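PDB 5B04: probable translation initiation factor eIF-2B subunit epsilon from Schizosaccharomyces pombe, which serves as a subunit of the eIF2B complex, the guanine nucleotide exchange factor that swaps GDP for GTP on the gamma subunit of eIF2. Local coordinates for residues I[21-27]-I[125-129]; I[171-177]-I[188-194]; I[182-186]-I[260-264]. The contacts are given in a common frame with arbitrary orientation. Numbering follows the deposited sequence.

Interaction 1 of 3, residues I[21-27]-I[125-129]; sequences IVLSDSY and LVSGD
Leu-23 lays its CD1 methyl on CD1 of Leu-125 at 3.7 Å, and that same Leu-125 methyl meets CG2 of Ile-21 at 3.8 Å. Strands 21-23 and 125-127 run parallel (axes 4.8 Å and 12° apart), pairing Ile-21 with Leu-125, Val-22 with Val-126 and Leu-23 with Ser-127; Val-22 and Val-126 point to one face of the sheet, the other two pairs to the opposite face. Val-126 hydrogen-bonds both ways: its N to Ile-21 O (3.0 Å), its O from Leu-23 N (2.7 Å). The ladder closes with Gly-128 N to Leu-23 O (2.9 Å). At phi/psi 98/-140, Gly-128 has no room for a CB, which would collide with Tyr-27 CE2. After Leu-23, centre of an inverse gamma turn, the chain loops back so that Ser-26 OG and Ser-127 OG share a 2.6 Å hydrogen bond; short serine side chains suit this close approach. Tyr-27 presents its ring edge to Ser-127 O (CE2 to O, 3.5 Å), and Arg-273 hydrogen-bonds to both that carbonyl and the tyrosine hydroxyl. In this nucleotidyltransferase-like, Rossmann-type sheet, Val-22 packs on helix 50-61, Ile-21 and Leu-125 on helix 108-115, and strand 65-70 flanks 19-23.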
loop_
_atom_site.group_PDB
_atom_site.type_symbol
_atom_site.label_atom_id
_atom_site.label_comp_id
_atom_site.label_asym_id
_atom_site.label_seq_id
_atom_site.Cartn_x
_atom_site.Cartn_y
_atom_site.Cartn_z
ATOM N N ILE I 21 -13.880 59.994 -9.603
ATOM C CA ILE I 21 -13.671 61.281 -8.961
ATOM C C ILE I 21 -13.198 61.092 -7.527
ATOM O O ILE I 21 -13.969 60.689 -6.656
ATOM C CB ILE I 21 -14.953 62.126 -8.971
ATOM C CG1 ILE I 21 -15.431 62.338 -10.409
ATOM C CG2 ILE I 21 -14.716 63.459 -8.280
ATOM C CD1 ILE I 21 -14.388 62.964 -11.311
ATOM N N VAL I 22 -11.925 61.381 -7.291
ATOM C CA VAL I 22 -11.346 61.243 -5.962
ATOM C C VAL I 22 -11.291 62.585 -5.247
ATOM O O VAL I 22 -10.573 63.493 -5.663
ATOM C CB VAL I 22 -9.926 60.653 -6.019
ATOM C CG1 VAL I 22 -9.379 60.462 -4.614
ATOM C CG2 VAL I 22 -9.931 59.337 -6.777
ATOM N N LEU I 23 -12.059 62.709 -4.171
ATOM C CA LEU I 23 -12.010 63.911 -3.352
ATOM C C LEU I 23 -10.951 63.786 -2.272
ATOM O O LEU I 23 -11.261 63.503 -1.115
ATOM C CB LEU I 23 -13.367 64.201 -2.716
ATOM C CG LEU I 23 -14.269 65.174 -3.473
ATOM C CD1 LEU I 23 -14.928 64.496 -4.663
ATOM C CD2 LEU I 23 -15.304 65.766 -2.535
ATOM N N SER I 24 -9.696 63.997 -2.654
ATOM C CA SER I 24 -8.615 64.076 -1.686
ATOM C C SER I 24 -8.821 65.310 -0.818
ATOM O O SER I 24 -9.711 66.119 -1.089
ATOM C CB SER I 24 -7.256 64.129 -2.386
ATOM O OG SER I 24 -6.199 64.178 -1.444
ATOM N N ASP I 25 -8.111 65.370 0.280
ATOM C CA ASP I 25 -8.181 66.540 1.105
ATOM C C ASP I 25 -9.455 66.552 1.881
ATOM O O ASP I 25 -9.734 67.509 2.568
ATOM C CB ASP I 25 -8.159 67.779 0.236
ATOM C CG ASP I 25 -7.970 69.032 1.031
ATOM O OD1 ASP I 25 -6.817 69.404 1.270
ATOM O OD2 ASP I 25 -8.969 69.655 1.415
ATOM N N SER I 26 -10.247 65.507 1.757
ATOM C CA SER I 26 -11.523 65.492 2.420
ATOM C C SER I 26 -11.370 65.492 3.908
ATOM O O SER I 26 -12.073 66.201 4.601
ATOM C CB SER I 26 -12.325 64.295 1.985
ATOM O OG SER I 26 -13.167 64.657 0.926
ATOM N N TYR I 27 -10.452 64.692 4.412
ATOM C CA TYR I 27 -10.345 64.534 5.846
ATOM C C TYR I 27 -9.117 65.135 6.458
ATOM O O TYR I 27 -8.880 64.999 7.630
ATOM C CB TYR I 27 -10.506 63.079 6.221
ATOM C CG TYR I 27 -11.809 62.558 5.734
ATOM C CD1 TYR I 27 -12.954 62.754 6.451
ATOM C CD2 TYR I 27 -11.900 61.923 4.539
ATOM C CE1 TYR I 27 -14.160 62.305 5.992
ATOM C CE2 TYR I 27 -13.097 61.461 4.077
ATOM C CZ TYR I 27 -14.219 61.663 4.808
ATOM O OH TYR I 27 -15.406 61.197 4.344
ATOM N N LEU I 125 -17.510 57.834 -7.481
ATOM C CA LEU I 125 -17.272 58.967 -6.596
ATOM C C LEU I 125 -16.770 58.512 -5.229
ATOM O O LEU I 125 -17.428 57.729 -4.542
ATOM C CB LEU I 125 -18.545 59.798 -6.441
ATOM C CG LEU I 125 -18.457 60.994 -5.494
ATOM C CD1 LEU I 125 -17.349 61.938 -5.927
ATOM C CD2 LEU I 125 -19.788 61.720 -5.438
ATOM N N VAL I 126 -15.603 59.016 -4.843
ATOM C CA VAL I 126 -14.969 58.627 -3.588
ATOM C C VAL I 126 -14.438 59.840 -2.826
ATOM O O VAL I 126 -13.709 60.662 -3.381
ATOM C CB VAL I 126 -13.811 57.637 -3.835
ATOM C CG1 VAL I 126 -12.872 57.597 -2.640
ATOM C CG2 VAL I 126 -14.353 56.252 -4.153
ATOM N N SER I 127 -14.812 59.948 -1.555
ATOM C CA SER I 127 -14.317 61.022 -0.702
ATOM C C SER I 127 -13.263 60.493 0.269
ATOM O O SER I 127 -13.553 59.645 1.114
ATOM C CB SER I 127 -15.467 61.676 0.065
ATOM O OG SER I 127 -15.037 62.856 0.722
ATOM N N GLY I 128 -12.041 60.998 0.141
ATOM C CA GLY I 128 -10.930 60.530 0.951
ATOM C C GLY I 128 -10.091 59.517 0.196
ATOM O O GLY I 128 -9.852 59.668 -1.002
ATOM N N ASP I 129 -9.642 58.482 0.897
ATOM C CA ASP I 129 -8.895 57.399 0.266
ATOM C C ASP I 129 -9.442 56.042 0.685
ATOM O O ASP I 129 -9.710 55.805 1.864
ATOM C CB ASP I 129 -7.406 57.494 0.605
ATOM C CG ASP I 129 -6.697 58.577 -0.184
ATOM O OD1 ASP I 129 -6.501 58.394 -1.403
ATOM O OD2 ASP I 129 -6.330 59.609 0.417
#

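Interaction 2 of 3, residues I[171-177]-I[188-194]; sequences RTESSVF and HYQANER
Arg-171 opens the segment in a helical-phi/psi turn (171-173); its side chain reaches back, CD 3.3 Å from Asn-192 O and NH2 3.4 Å from Arg-194 NE, two like charges at an exposed edge, where a phosphate ion, probably from the crystallisation liquor, lies about 3 Å from the Arg-171 side chain. Ser-174 accepts twice from Asn-192: N to Ser-174 O (3.0 Å) and ND2 to Ser-174 OG (2.6 Å). Strand 175-177 then runs antiparallel to 188-191 (170°, axes 4.8 Å apart) in a beta hairpin. Ser-175 faces Ala-191 in a non-hydrogen-bonded pair, CA atoms only 4.1 Å apart, where small residues fit. Val-176 and Gln-190 form the hydrogen-bonded pair: Val-176 N to Gln-190 O, 3.0 Å, and weakly Gln-190 N to Val-176 O, 3.3 Å. Phe-177 (m), in the second non-hydrogen-bonded pair, receives the edge of Tyr-189 (t) on its ring face, T-shaped, centroids 5.5 Å apart. On the other face, Val-176 and Gln-190 pack against Met-222 of the gamma subunit. Polar bonding thus fixes the hairpin's open end, aromatic packing the pair nearer its turn.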
loop_
_atom_site.group_PDB
_atom_site.type_symbol
_atom_site.label_atom_id
_atom_site.label_comp_id
_atom_site.label_asym_id
_atom_site.label_seq_id
_atom_site.Cartn_x
_atom_site.Cartn_y
_atom_site.Cartn_z
ATOM N N ARG I 171 -18.602 54.897 13.103
ATOM C CA ARG I 171 -19.860 55.632 13.212
ATOM C C ARG I 171 -20.389 56.118 11.863
ATOM O O ARG I 171 -21.596 56.073 11.615
ATOM C CB ARG I 171 -19.701 56.819 14.165
ATOM C CG ARG I 171 -21.009 57.526 14.486
ATOM C CD ARG I 171 -22.072 56.542 14.958
ATOM N NE ARG I 171 -21.882 56.137 16.349
ATOM C CZ ARG I 171 -22.648 55.254 16.980
ATOM N NH1 ARG I 171 -23.660 54.675 16.346
ATOM N NH2 ARG I 171 -22.404 54.947 18.248
ATOM N N THR I 172 -19.496 56.587 10.997
ATOM C CA THR I 172 -19.888 57.003 9.653
ATOM C C THR I 172 -20.426 55.807 8.875
ATOM O O THR I 172 -21.422 55.911 8.156
ATOM C CB THR I 172 -18.708 57.638 8.884
ATOM O OG1 THR I 172 -18.437 58.943 9.410
ATOM C CG2 THR I 172 -19.025 57.759 7.399
ATOM N N GLU I 173 -19.768 54.665 9.043
ATOM C CA GLU I 173 -20.151 53.442 8.351
ATOM C C GLU I 173 -21.384 52.799 8.983
ATOM O O GLU I 173 -22.074 52.004 8.345
ATOM C CB GLU I 173 -18.985 52.447 8.340
ATOM C CG GLU I 173 -17.795 52.869 7.482
ATOM C CD GLU I 173 -16.978 53.985 8.107
ATOM O OE1 GLU I 173 -17.131 54.228 9.323
ATOM O OE2 GLU I 173 -16.185 54.623 7.383
ATOM N N SER I 174 -21.657 53.146 10.237
ATOM C CA SER I 174 -22.812 52.603 10.945
ATOM C C SER I 174 -24.103 53.262 10.475
ATOM O O SER I 174 -24.412 54.389 10.862
ATOM C CB SER I 174 -22.655 52.782 12.457
ATOM O OG SER I 174 -23.748 52.210 13.155
ATOM N N SER I 175 -24.853 52.552 9.639
ATOM C CA SER I 175 -26.098 53.076 9.092
ATOM C C SER I 175 -27.125 51.966 8.897
ATOM O O SER I 175 -26.767 50.805 8.699
ATOM C CB SER I 175 -25.840 53.786 7.761
ATOM O OG SER I 175 -24.826 54.768 7.888
ATOM N N VAL I 176 -28.402 52.329 8.956
ATOM C CA VAL I 176 -29.475 51.371 8.713
ATOM C C VAL I 176 -29.968 51.461 7.275
ATOM O O VAL I 176 -30.411 52.518 6.823
ATOM C CB VAL I 176 -30.667 51.588 9.664
ATOM C CG1 VAL I 176 -31.816 50.662 9.292
ATOM C CG2 VAL I 176 -30.245 51.359 11.104
ATOM N N PHE I 177 -29.883 50.345 6.559
ATOM C CA PHE I 177 -30.387 50.265 5.196
ATOM C C PHE I 177 -31.651 49.417 5.142
ATOM O O PHE I 177 -31.747 48.391 5.815
ATOM C CB PHE I 177 -29.328 49.679 4.256
ATOM C CG PHE I 177 -28.181 50.608 3.968
ATOM C CD1 PHE I 177 -27.173 50.798 4.899
ATOM C CD2 PHE I 177 -28.103 51.275 2.758
ATOM C CE1 PHE I 177 -26.114 51.647 4.630
ATOM C CE2 PHE I 177 -27.047 52.123 2.483
ATOM C CZ PHE I 177 -26.051 52.310 3.421
ATOM N N HIS I 188 -34.819 53.050 2.152
ATOM C CA HIS I 188 -34.622 53.843 3.357
ATOM C C HIS I 188 -33.155 53.912 3.756
ATOM O O HIS I 188 -32.431 52.918 3.692
ATOM C CB HIS I 188 -35.447 53.276 4.515
ATOM C CG HIS I 188 -35.507 54.175 5.711
ATOM N ND1 HIS I 188 -34.412 54.432 6.507
ATOM C CD2 HIS I 188 -36.534 54.877 6.245
ATOM C CE1 HIS I 188 -34.762 55.256 7.479
ATOM N NE2 HIS I 188 -36.044 55.539 7.344
ATOM N N TYR I 189 -32.729 55.100 4.166
ATOM C CA TYR I 189 -31.408 55.291 4.742
ATOM C C TYR I 189 -31.483 56.233 5.934
ATOM O O TYR I 189 -32.040 57.325 5.838
ATOM C CB TYR I 189 -30.425 55.843 3.706
ATOM C CG TYR I 189 -29.125 56.327 4.312
ATOM C CD1 TYR I 189 -28.098 55.438 4.601
ATOM C CD2 TYR I 189 -28.925 57.673 4.599
ATOM C CE1 TYR I 189 -26.911 55.875 5.159
ATOM C CE2 TYR I 189 -27.742 58.118 5.160
ATOM C CZ TYR I 189 -26.738 57.215 5.436
ATOM O OH TYR I 189 -25.558 57.652 5.991
ATOM N N GLN I 190 -30.926 55.800 7.059
ATOM C CA GLN I 190 -30.733 56.687 8.197
ATOM C C GLN I 190 -29.466 56.286 8.948
ATOM O O GLN I 190 -29.307 55.138 9.365
ATOM C CB GLN I 190 -31.953 56.676 9.127
ATOM C CG GLN I 190 -32.303 55.330 9.741
ATOM C CD GLN I 190 -33.186 55.468 10.964
ATOM O OE1 GLN I 190 -34.401 55.632 10.852
ATOM N NE2 GLN I 190 -32.578 55.407 12.143
ATOM N N ALA I 191 -28.553 57.238 9.091
ATOM C CA ALA I 191 -27.297 56.981 9.778
ATOM C C ALA I 191 -27.533 56.805 11.270
ATOM O O ALA I 191 -28.330 57.525 11.872
ATOM C CB ALA I 191 -26.310 58.108 9.522
ATOM N N ASN I 192 -26.843 55.839 11.864
ATOM C CA ASN I 192 -26.952 55.602 13.295
ATOM C C ASN I 192 -26.309 56.723 14.101
ATOM O O ASN I 192 -25.132 57.033 13.926
ATOM C CB ASN I 192 -26.313 54.263 13.671
ATOM C CG ASN I 192 -27.040 53.082 13.068
ATOM O OD1 ASN I 192 -28.248 53.133 12.840
ATOM N ND2 ASN I 192 -26.307 52.005 12.807
ATOM N N GLU I 193 -27.098 57.335 14.975
ATOM C CA GLU I 193 -26.587 58.319 15.917
ATOM C C GLU I 193 -27.372 58.212 17.218
ATOM O O GLU I 193 -28.574 58.481 17.256
ATOM C CB GLU I 193 -26.666 59.734 15.336
ATOM C CG GLU I 193 -27.944 60.025 14.574
ATOM C CD GLU I 193 -27.951 61.395 13.928
ATOM O OE1 GLU I 193 -27.150 62.259 14.346
ATOM O OE2 GLU I 193 -28.760 61.611 13.000
ATOM N N ARG I 194 -26.684 57.800 18.278
ATOM C CA ARG I 194 -27.328 57.538 19.560
ATOM C C ARG I 194 -27.991 58.796 20.110
ATOM O O ARG I 194 -27.382 59.862 20.185
ATOM C CB ARG I 194 -26.314 56.965 20.550
ATOM C CG ARG I 194 -25.826 55.581 20.138
ATOM C CD ARG I 194 -24.846 54.974 21.124
ATOM N NE ARG I 194 -24.392 53.663 20.666
ATOM C CZ ARG I 194 -23.458 52.937 21.269
ATOM N NH1 ARG I 194 -22.866 53.390 22.366
ATOM N NH2 ARG I 194 -23.114 51.754 20.775
#

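Interaction 3 of 3, residues I[182-186]-I[260-264]; sequences KTSQC and KIHCH
The irregular backbone of 182-186 crosses strand 260-264 almost at right angles: the CA 183-to-186 and CA 260-to-263 directions differ by 93°. Ser-184, at phi/psi 53/36, adopts a left-handed helical conformation that turns the chain, and its O accepts from Cys-263 N at 3.0 Å in a nearly linear bond. Gln-185 passes closest to His-262, CA to CA 4.3 Å, and Cys-186 N gives Ile-261 O a weak, bent bond of 3.1 Å. His-262 (m) brings its ring edge to the Ser-184 carbonyl, ND1 making a weak 3.4 Å bond to Ser-184 O. Extended Gln-185 (t,t) passes along the strand, its CG 3.4 Å from Ile-261 O and NE2 3.6 Å from Lys-260 CG. Compact, apolar Cys-186 turns inward: its CB meets Ile-261 CG2 and Cys-263 SG, each at 3.7 Å, beside Met-157 of strand 153-161. The hairpin connection is therefore held on strand 260-266 by one good and one weak backbone bond, a weak bond from the His-262 side chain and a small apolar cluster.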
loop_
_atom_site.group_PDB
_atom_site.type_symbol
_atom_site.label_atom_id
_atom_site.label_comp_id
_atom_site.label_asym_id
_atom_site.label_seq_id
_atom_site.Cartn_x
_atom_site.Cartn_y
_atom_site.Cartn_z
ATOM N N LYS I 182 -35.002 41.742 -3.771
ATOM C CA LYS I 182 -34.783 41.248 -5.127
ATOM C C LYS I 182 -34.087 42.279 -6.007
ATOM O O LYS I 182 -33.054 41.997 -6.613
ATOM C CB LYS I 182 -36.105 40.832 -5.770
ATOM C CG LYS I 182 -35.947 40.247 -7.165
ATOM C CD LYS I 182 -37.293 39.930 -7.792
ATOM C CE LYS I 182 -38.175 39.145 -6.835
ATOM N NZ LYS I 182 -38.912 38.052 -7.526
ATOM N N THR I 183 -34.662 43.476 -6.075
ATOM C CA THR I 183 -34.146 44.525 -6.945
ATOM C C THR I 183 -32.972 45.270 -6.314
ATOM O O THR I 183 -32.332 46.094 -6.969
ATOM C CB THR I 183 -35.247 45.537 -7.307
ATOM O OG1 THR I 183 -35.792 46.102 -6.109
ATOM C CG2 THR I 183 -36.358 44.854 -8.087
ATOM N N SER I 184 -32.700 44.970 -5.047
ATOM C CA SER I 184 -31.619 45.604 -4.289
ATOM C C SER I 184 -31.715 47.129 -4.319
ATOM O O SER I 184 -30.701 47.825 -4.362
ATOM C CB SER I 184 -30.252 45.151 -4.811
ATOM O OG SER I 184 -29.999 45.657 -6.109
ATOM N N GLN I 185 -32.942 47.639 -4.292
ATOM C CA GLN I 185 -33.172 49.077 -4.271
ATOM C C GLN I 185 -33.281 49.592 -2.843
ATOM O O GLN I 185 -34.113 49.121 -2.067
ATOM C CB GLN I 185 -34.439 49.435 -5.053
ATOM C CG GLN I 185 -34.992 50.816 -4.732
ATOM C CD GLN I 185 -36.138 51.214 -5.641
ATOM O OE1 GLN I 185 -36.672 50.391 -6.383
ATOM N NE2 GLN I 185 -36.524 52.484 -5.582
ATOM N N CYS I 186 -32.435 50.554 -2.498
ATOM C CA CYS I 186 -32.499 51.183 -1.188
ATOM C C CYS I 186 -33.756 52.040 -1.089
ATOM O O CYS I 186 -33.951 52.962 -1.877
ATOM C CB CYS I 186 -31.250 52.027 -0.931
ATOM S SG CYS I 186 -31.200 52.817 0.694
ATOM N N LYS I 260 -34.289 56.757 -8.411
ATOM C CA LYS I 260 -34.130 55.477 -7.777
ATOM C C LYS I 260 -32.720 55.335 -7.293
ATOM O O LYS I 260 -31.790 55.635 -8.005
ATOM C CB LYS I 260 -34.412 54.375 -8.778
ATOM C CG LYS I 260 -35.854 53.917 -8.821
ATOM C CD LYS I 260 -36.110 53.080 -10.056
ATOM C CE LYS I 260 -37.587 52.937 -10.321
ATOM N NZ LYS I 260 -38.254 54.254 -10.189
ATOM N N ILE I 261 -32.568 54.879 -6.065
ATOM C CA ILE I 261 -31.254 54.686 -5.475
ATOM C C ILE I 261 -31.064 53.193 -5.199
ATOM O O ILE I 261 -32.021 52.490 -4.869
ATOM C CB ILE I 261 -31.085 55.528 -4.185
ATOM C CG1 ILE I 261 -29.612 55.663 -3.816
ATOM C CG2 ILE I 261 -31.902 54.969 -3.038
ATOM C CD1 ILE I 261 -28.835 56.416 -4.840
ATOM N N HIS I 262 -29.840 52.700 -5.359
ATOM C CA HIS I 262 -29.602 51.262 -5.271
ATOM C C HIS I 262 -28.403 50.885 -4.407
ATOM O O HIS I 262 -27.482 51.679 -4.212
ATOM C CB HIS I 262 -29.418 50.676 -6.674
ATOM C CG HIS I 262 -30.698 50.514 -7.432
ATOM N ND1 HIS I 262 -31.553 49.453 -7.226
ATOM C CD2 HIS I 262 -31.269 51.278 -8.392
ATOM C CE1 HIS I 262 -32.596 49.570 -8.029
ATOM N NE2 HIS I 262 -32.449 50.669 -8.747
ATOM N N CYS I 263 -28.431 49.657 -3.898
ATOM C CA CYS I 263 -27.351 49.124 -3.078
ATOM C C CYS I 263 -26.743 47.870 -3.690
ATOM O O CYS I 263 -27.450 47.042 -4.266
ATOM C CB CYS I 263 -27.851 48.802 -1.668
ATOM S SG CYS I 263 -28.060 50.227 -0.586
ATOM N N HIS I 264 -25.429 47.737 -3.563
ATOM C CA HIS I 264 -24.755 46.488 -3.886
ATOM C C HIS I 264 -24.041 45.968 -2.648
ATOM O O HIS I 264 -23.064 46.559 -2.190
ATOM C CB HIS I 264 -23.759 46.667 -5.030
ATOM C CG HIS I 264 -22.978 45.428 -5.342
ATOM N ND1 HIS I 264 -23.355 44.538 -6.326
ATOM C CD2 HIS I 264 -21.849 44.923 -4.792
ATOM C CE1 HIS I 264 -22.487 43.543 -6.371
ATOM N NE2 HIS I 264 -21.564 43.751 -5.450
#

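All three contacts reach the same mixed sheet in the N-terminal nucleotidyltransferase-like region, apart from the left-handed beta-helix repeats that follow in the chain. Interaction 1 closes first along the sequence and lies in its parallel part. Strand 212-226 connects the two parts, pairing with 123-127 as well as with 175-179. Interactions 2 and 3 alternate along the chain, because 182-185 lies in the connection between the hairpin's strands and 186 begins the second one. Their centres are about 17 Å apart, yet they touch: Phe-177 CD2 is 3.5 Å from Cys-263 SG. Interaction 1 touches neither, lying about 20 Å from interaction 2 and about 24 Å from interaction 3, centre to centre. The hairpin thus packs against the sheet around Phe-177 and meets the gamma subunit through Val-176 and Gln-190.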